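Local coordinates for 3-oxoacyl-[acyl-carrier-protein] synthase (Arabidopsis thaliana, PDB 2IX4), which catalyses the condensation steps of mitochondrial fatty acid synthesis, extending acyl chains by two carbons taken from malonyl-ACP, at residues Q288-T301 / I326-F339. Residues are numbered along the deposited sequence; the frame is centred on the assembly and turned at random.
Sequences QPPEDGKGAVLAMT and IGDAVEARAIKTVF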
loop_
_atom_site.group_PDB
_atom_site.type_symbol
_atom_site.label_atom_id
_atom_site.label_comp_id
_atom_site.label_asym_id
_atom_site.label_seq_id
_atom_site.Cartn_x
_atom_site.Cartn_y
_atom_site.Cartn_z
ATOM N N GLN A 288 2.582 15.724 -11.854
ATOM C CA GLN A 288 1.827 16.244 -13.000
ATOM C C GLN A 288 1.477 15.166 -14.031
ATOM O O GLN A 288 2.348 14.386 -14.424
ATOM C CB GLN A 288 2.622 17.348 -13.707
ATOM C CG GLN A 288 2.561 18.713 -13.046
ATOM C CD GLN A 288 3.187 19.798 -13.907
ATOM O OE1 GLN A 288 2.867 19.932 -15.092
ATOM N NE2 GLN A 288 4.084 20.581 -13.313
ATOM N N PRO A 289 0.207 15.130 -14.483
ATOM C CA PRO A 289 -0.182 14.260 -15.600
ATOM C C PRO A 289 0.336 14.802 -16.937
ATOM O O PRO A 289 0.644 15.993 -17.026
ATOM C CB PRO A 289 -1.710 14.314 -15.567
ATOM C CG PRO A 289 -2.029 15.626 -14.948
ATOM C CD PRO A 289 -0.939 15.895 -13.955
ATOM N N PRO A 290 0.427 13.943 -17.973
ATOM C CA PRO A 290 0.871 14.421 -19.288
ATOM C C PRO A 290 -0.209 15.265 -19.957
ATOM O O PRO A 290 -1.393 15.083 -19.673
ATOM C CB PRO A 290 1.094 13.131 -20.090
ATOM C CG PRO A 290 0.901 11.995 -19.130
ATOM C CD PRO A 290 0.102 12.506 -17.992
ATOM N N GLU A 291 0.202 16.175 -20.838
ATOM C CA GLU A 291 -0.721 17.081 -21.526
ATOM C C GLU A 291 -1.873 16.338 -22.219
ATOM O O GLU A 291 -3.028 16.764 -22.141
ATOM C CB GLU A 291 0.043 17.954 -22.533
ATOM C CG GLU A 291 -0.722 19.190 -23.016
ATOM C CD GLU A 291 0.066 20.041 -24.008
ATOM O OE1 GLU A 291 1.022 19.527 -24.633
ATOM O OE2 GLU A 291 -0.279 21.235 -24.169
ATOM N N ASP A 292 -1.552 15.219 -22.871
ATOM C CA ASP A 292 -2.530 14.447 -23.649
ATOM C C ASP A 292 -3.408 13.505 -22.815
ATOM O O ASP A 292 -4.379 12.943 -23.326
ATOM C CB ASP A 292 -1.834 13.670 -24.780
ATOM C CG ASP A 292 -0.847 12.612 -24.269
ATOM O OD1 ASP A 292 -0.686 12.447 -23.037
ATOM O OD2 ASP A 292 -0.225 11.939 -25.119
ATOM N N GLY A 293 -3.057 13.328 -21.543
ATOM C CA GLY A 293 -3.803 12.442 -20.645
ATOM C C GLY A 293 -3.818 10.987 -21.074
ATOM O O GLY A 293 -4.799 10.279 -20.840
ATOM N N LYS A 294 -2.725 10.540 -21.696
ATOM C CA LYS A 294 -2.614 9.168 -22.196
ATOM C C LYS A 294 -2.877 8.134 -21.103
ATOM O O LYS A 294 -3.578 7.150 -21.335
ATOM C CB LYS A 294 -1.243 8.928 -22.836
ATOM C CG LYS A 294 -1.122 7.577 -23.530
ATOM C CD LYS A 294 0.302 7.293 -23.952
ATOM C CE LYS A 294 0.391 5.953 -24.653
ATOM N NZ LYS A 294 1.804 5.520 -24.875
ATOM N N GLY A 295 -2.315 8.370 -19.916
ATOM C CA GLY A 295 -2.493 7.476 -18.777
ATOM C C GLY A 295 -3.956 7.293 -18.430
ATOM O O GLY A 295 -4.427 6.166 -18.248
ATOM N N ALA A 296 -4.678 8.410 -18.346
ATOM C CA ALA A 296 -6.114 8.391 -18.077
ATOM C C ALA A 296 -6.887 7.693 -19.202
ATOM O O ALA A 296 -7.832 6.955 -18.935
ATOM C CB ALA A 296 -6.627 9.803 -17.861
ATOM N N VAL A 297 -6.471 7.922 -20.450
ATOM C CA VAL A 297 -7.054 7.238 -21.614
ATOM C C VAL A 297 -6.884 5.717 -21.493
ATOM O O VAL A 297 -7.847 4.960 -21.657
ATOM C CB VAL A 297 -6.448 7.748 -22.961
ATOM C CG1 VAL A 297 -6.846 6.848 -24.129
ATOM C CG2 VAL A 297 -6.869 9.188 -23.237
ATOM N N LEU A 298 -5.661 5.284 -21.185
ATOM C CA LEU A 298 -5.354 3.863 -21.031
ATOM C C LEU A 298 -6.189 3.206 -19.937
ATOM O O LEU A 298 -6.746 2.133 -20.143
ATOM C CB LEU A 298 -3.861 3.655 -20.760
ATOM C CG LEU A 298 -2.914 3.775 -21.958
ATOM C CD1 LEU A 298 -1.463 3.706 -21.500
ATOM C CD2 LEU A 298 -3.201 2.688 -22.991
ATOM N N ALA A 299 -6.287 3.867 -18.788
ATOM C CA ALA A 299 -7.033 3.338 -17.648
ATOM C C ALA A 299 -8.515 3.144 -17.972
ATOM O O ALA A 299 -9.103 2.114 -17.628
ATOM C CB ALA A 299 -6.861 4.247 -16.435
ATOM N N MET A 300 -9.107 4.139 -18.631
ATOM C CA MET A 300 -10.514 4.087 -19.041
ATOM C C MET A 300 -10.753 3.039 -20.131
ATOM O O MET A 300 -11.722 2.276 -20.070
ATOM C CB MET A 300 -10.989 5.468 -19.511
ATOM C CG MET A 300 -11.157 6.485 -18.387
ATOM S SD MET A 300 -11.972 8.003 -18.914
ATOM C CE MET A 300 -10.601 8.921 -19.617
ATOM N N THR A 301 -9.864 3.008 -21.121
ATOM C CA THR A 301 -9.939 2.041 -22.211
ATOM C C THR A 301 -9.848 0.599 -21.701
ATOM O O THR A 301 -10.583 -0.281 -22.167
ATOM C CB THR A 301 -8.835 2.308 -23.257
ATOM O OG1 THR A 301 -9.001 3.631 -23.775
ATOM C CG2 THR A 301 -8.915 1.318 -24.405
ATOM N N ILE A 326 -4.343 22.269 -14.458
ATOM C CA ILE A 326 -3.819 21.316 -15.445
ATOM C C ILE A 326 -4.597 19.999 -15.394
ATOM O O ILE A 326 -5.113 19.538 -16.414
ATOM C CB ILE A 326 -2.293 21.080 -15.269
ATOM C CG1 ILE A 326 -1.516 22.321 -15.724
ATOM C CG2 ILE A 326 -1.831 19.849 -16.047
ATOM C CD1 ILE A 326 -0.066 22.365 -15.259
ATOM N N GLY A 327 -4.700 19.427 -14.199
ATOM C CA GLY A 327 -5.330 18.125 -13.989
ATOM C C GLY A 327 -6.714 17.962 -14.585
ATOM O O GLY A 327 -6.979 16.976 -15.275
ATOM N N ASP A 328 -7.596 18.924 -14.316
ATOM C CA ASP A 328 -8.991 18.844 -14.765
ATOM C C ASP A 328 -9.100 18.872 -16.286
ATOM O O ASP A 328 -9.874 18.111 -16.871
ATOM C CB ASP A 328 -9.829 19.976 -14.160
ATOM C CG ASP A 328 -9.975 19.865 -12.649
ATOM O OD1 ASP A 328 -9.150 19.189 -12.000
ATOM O OD2 ASP A 328 -10.922 20.470 -12.108
ATOM N N ALA A 329 -8.316 19.752 -16.907
ATOM C CA ALA A 329 -8.270 19.895 -18.360
ATOM C C ALA A 329 -7.757 18.625 -19.037
ATOM O O ALA A 329 -8.297 18.198 -20.061
ATOM C CB ALA A 329 -7.407 21.087 -18.744
ATOM N N VAL A 330 -6.713 18.032 -18.460
ATOM C CA VAL A 330 -6.131 16.789 -18.968
ATOM C C VAL A 330 -7.165 15.661 -18.962
ATOM O O VAL A 330 -7.324 14.956 -19.958
ATOM C CB VAL A 330 -4.855 16.387 -18.175
ATOM C CG1 VAL A 330 -4.436 14.963 -18.495
ATOM C CG2 VAL A 330 -3.711 17.352 -18.474
ATOM N N GLU A 331 -7.886 15.505 -17.855
ATOM C CA GLU A 331 -8.916 14.473 -17.778
ATOM C C GLU A 331 -10.055 14.749 -18.764
ATOM O O GLU A 331 -10.532 13.828 -19.427
ATOM C CB GLU A 331 -9.449 14.311 -16.353
ATOM C CG GLU A 331 -10.374 13.104 -16.194
ATOM C CD GLU A 331 -10.907 12.939 -14.793
ATOM O OE1 GLU A 331 -10.772 13.879 -13.982
ATOM O OE2 GLU A 331 -11.467 11.860 -14.496
ATOM N N ALA A 332 -10.476 16.010 -18.861
ATOM C CA ALA A 332 -11.509 16.413 -19.819
ATOM C C ALA A 332 -11.102 16.033 -21.241
ATOM O O ALA A 332 -11.905 15.493 -22.003
ATOM C CB ALA A 332 -11.774 17.914 -19.723
ATOM N N ARG A 333 -9.843 16.314 -21.576
ATOM C CA ARG A 333 -9.251 15.948 -22.860
ATOM C C ARG A 333 -9.280 14.430 -23.060
ATOM O O ARG A 333 -9.615 13.941 -24.142
ATOM C CB ARG A 333 -7.815 16.466 -22.917
ATOM C CG ARG A 333 -7.313 16.801 -24.303
ATOM C CD ARG A 333 -6.046 17.649 -24.239
ATOM N NE ARG A 333 -6.298 18.997 -23.724
ATOM C CZ ARG A 333 -5.787 19.492 -22.596
ATOM N NH1 ARG A 333 -4.975 18.765 -21.839
ATOM N NH2 ARG A 333 -6.084 20.732 -22.230
ATOM N N ALA A 334 -8.948 13.695 -22.001
ATOM C CA ALA A 334 -8.937 12.234 -22.016
ATOM C C ALA A 334 -10.339 11.638 -22.178
ATOM O O ALA A 334 -10.514 10.645 -22.888
ATOM C CB ALA A 334 -8.274 11.699 -20.758
ATOM N N ILE A 335 -11.328 12.247 -21.520
ATOM C CA ILE A 335 -12.730 11.839 -21.665
ATOM C C ILE A 335 -13.212 12.066 -23.106
ATOM O O ILE A 335 -13.941 11.238 -23.657
ATOM C CB ILE A 335 -13.655 12.538 -20.626
ATOM C CG1 ILE A 335 -13.325 12.048 -19.213
ATOM C CG2 ILE A 335 -15.135 12.284 -20.940
ATOM C CD1 ILE A 335 -13.937 12.884 -18.086
ATOM N N LYS A 336 -12.786 13.172 -23.712
ATOM C CA LYS A 336 -13.054 13.438 -25.127
ATOM C C LYS A 336 -12.438 12.392 -26.050
ATOM O O LYS A 336 -13.044 12.019 -27.053
ATOM C CB LYS A 336 -12.565 14.833 -25.535
ATOM C CG LYS A 336 -13.678 15.789 -25.953
ATOM C CD LYS A 336 -13.136 17.105 -26.512
ATOM C CE LYS A 336 -12.652 16.956 -27.949
ATOM N NZ LYS A 336 -12.281 18.264 -28.564
ATOM N N THR A 337 -11.234 11.933 -25.716
ATOM C CA THR A 337 -10.519 10.948 -26.534
ATOM C C THR A 337 -11.162 9.557 -26.450
ATOM O O THR A 337 -11.275 8.856 -27.456
ATOM C CB THR A 337 -9.016 10.886 -26.155
ATOM O OG1 THR A 337 -8.418 12.174 -26.355
ATOM C CG2 THR A 337 -8.267 9.859 -27.003
ATOM N N VAL A 338 -11.594 9.174 -25.254
ATOM C CA VAL A 338 -12.169 7.850 -25.030
ATOM C C VAL A 338 -13.592 7.739 -25.586
ATOM O O VAL A 338 -13.955 6.728 -26.190
ATOM C CB VAL A 338 -12.138 7.470 -23.525
ATOM C CG1 VAL A 338 -12.936 6.198 -23.254
ATOM C CG2 VAL A 338 -10.701 7.301 -23.055
ATOM N N PHE A 339 -14.388 8.784 -25.389
ATOM C CA PHE A 339 -15.806 8.730 -25.725
ATOM C C PHE A 339 -16.173 9.473 -27.017
ATOM O O PHE A 339 -17.264 9.280 -27.556
ATOM C CB PHE A 339 -16.645 9.205 -24.533
ATOM C CG PHE A 339 -16.493 8.344 -23.310
ATOM C CD1 PHE A 339 -15.638 8.718 -22.278
ATOM C CD2 PHE A 339 -17.192 7.145 -23.198
ATOM C CE1 PHE A 339 -15.489 7.917 -21.146
ATOM C CE2 PHE A 339 -17.051 6.339 -22.073
ATOM C CZ PHE A 339 -16.197 6.725 -21.044
#
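Met-300 enters helix 326-339 as a knob in the hole formed by Ala-334, Ile-335, Val-338 and Phe-339. Its thioether bends at the last torsion (chi3 -83°), which lays CE over the backbone of the partner helix, 3.7 Å from Ala-334 O, where it also touches Ala-334 CB and Val-338 CG2. The sulfur makes an oblique Met-aromatic contact, SD lying 4.2 Å from Phe-339 CE1. One turn back, Val-297 divides its methyls: CG1 meets Val-338 CG2, the two side chains running in opposite senses, while CG2 reaches Ala-334 CB at 3.8 Å and the side chain of Thr-337. Ala-296 and Ala-334 meet methyl to methyl, a small pair consistent with helix axes that come within 8.6 Å at a crossing angle of -45°.

Ahead of helix 294-301, the type I turn from Pro-290 to Gly-293 sits on Val-330. Val-330 CG1 presses against CA of Gly-293, the N-cap residue with positive phi, at 3.4 Å, tighter than usual for carbons. Beside it the bend of Arg-333 at chi3 brings NH1 to Glu-291 O for the one hydrogen bond between the segments, 2.8 Å, in the carbonyl plane but bent at the hydrogen (134°). Pro-289 continues the apolar seam to Gly-327, whose helix also carries Glu-331, bonded to the backbone of Ala-321 and of the predicted active-site His-320. Strand 411-418 of the thiolase-fold core backs Ala-296 and Met-300. Methyl packing, which sets no direction, thus joins the helices, while the directional Arg-333 bond fixes the turn's carbonyl and probably helps hold the start of helix 294-301 against helix 326-339.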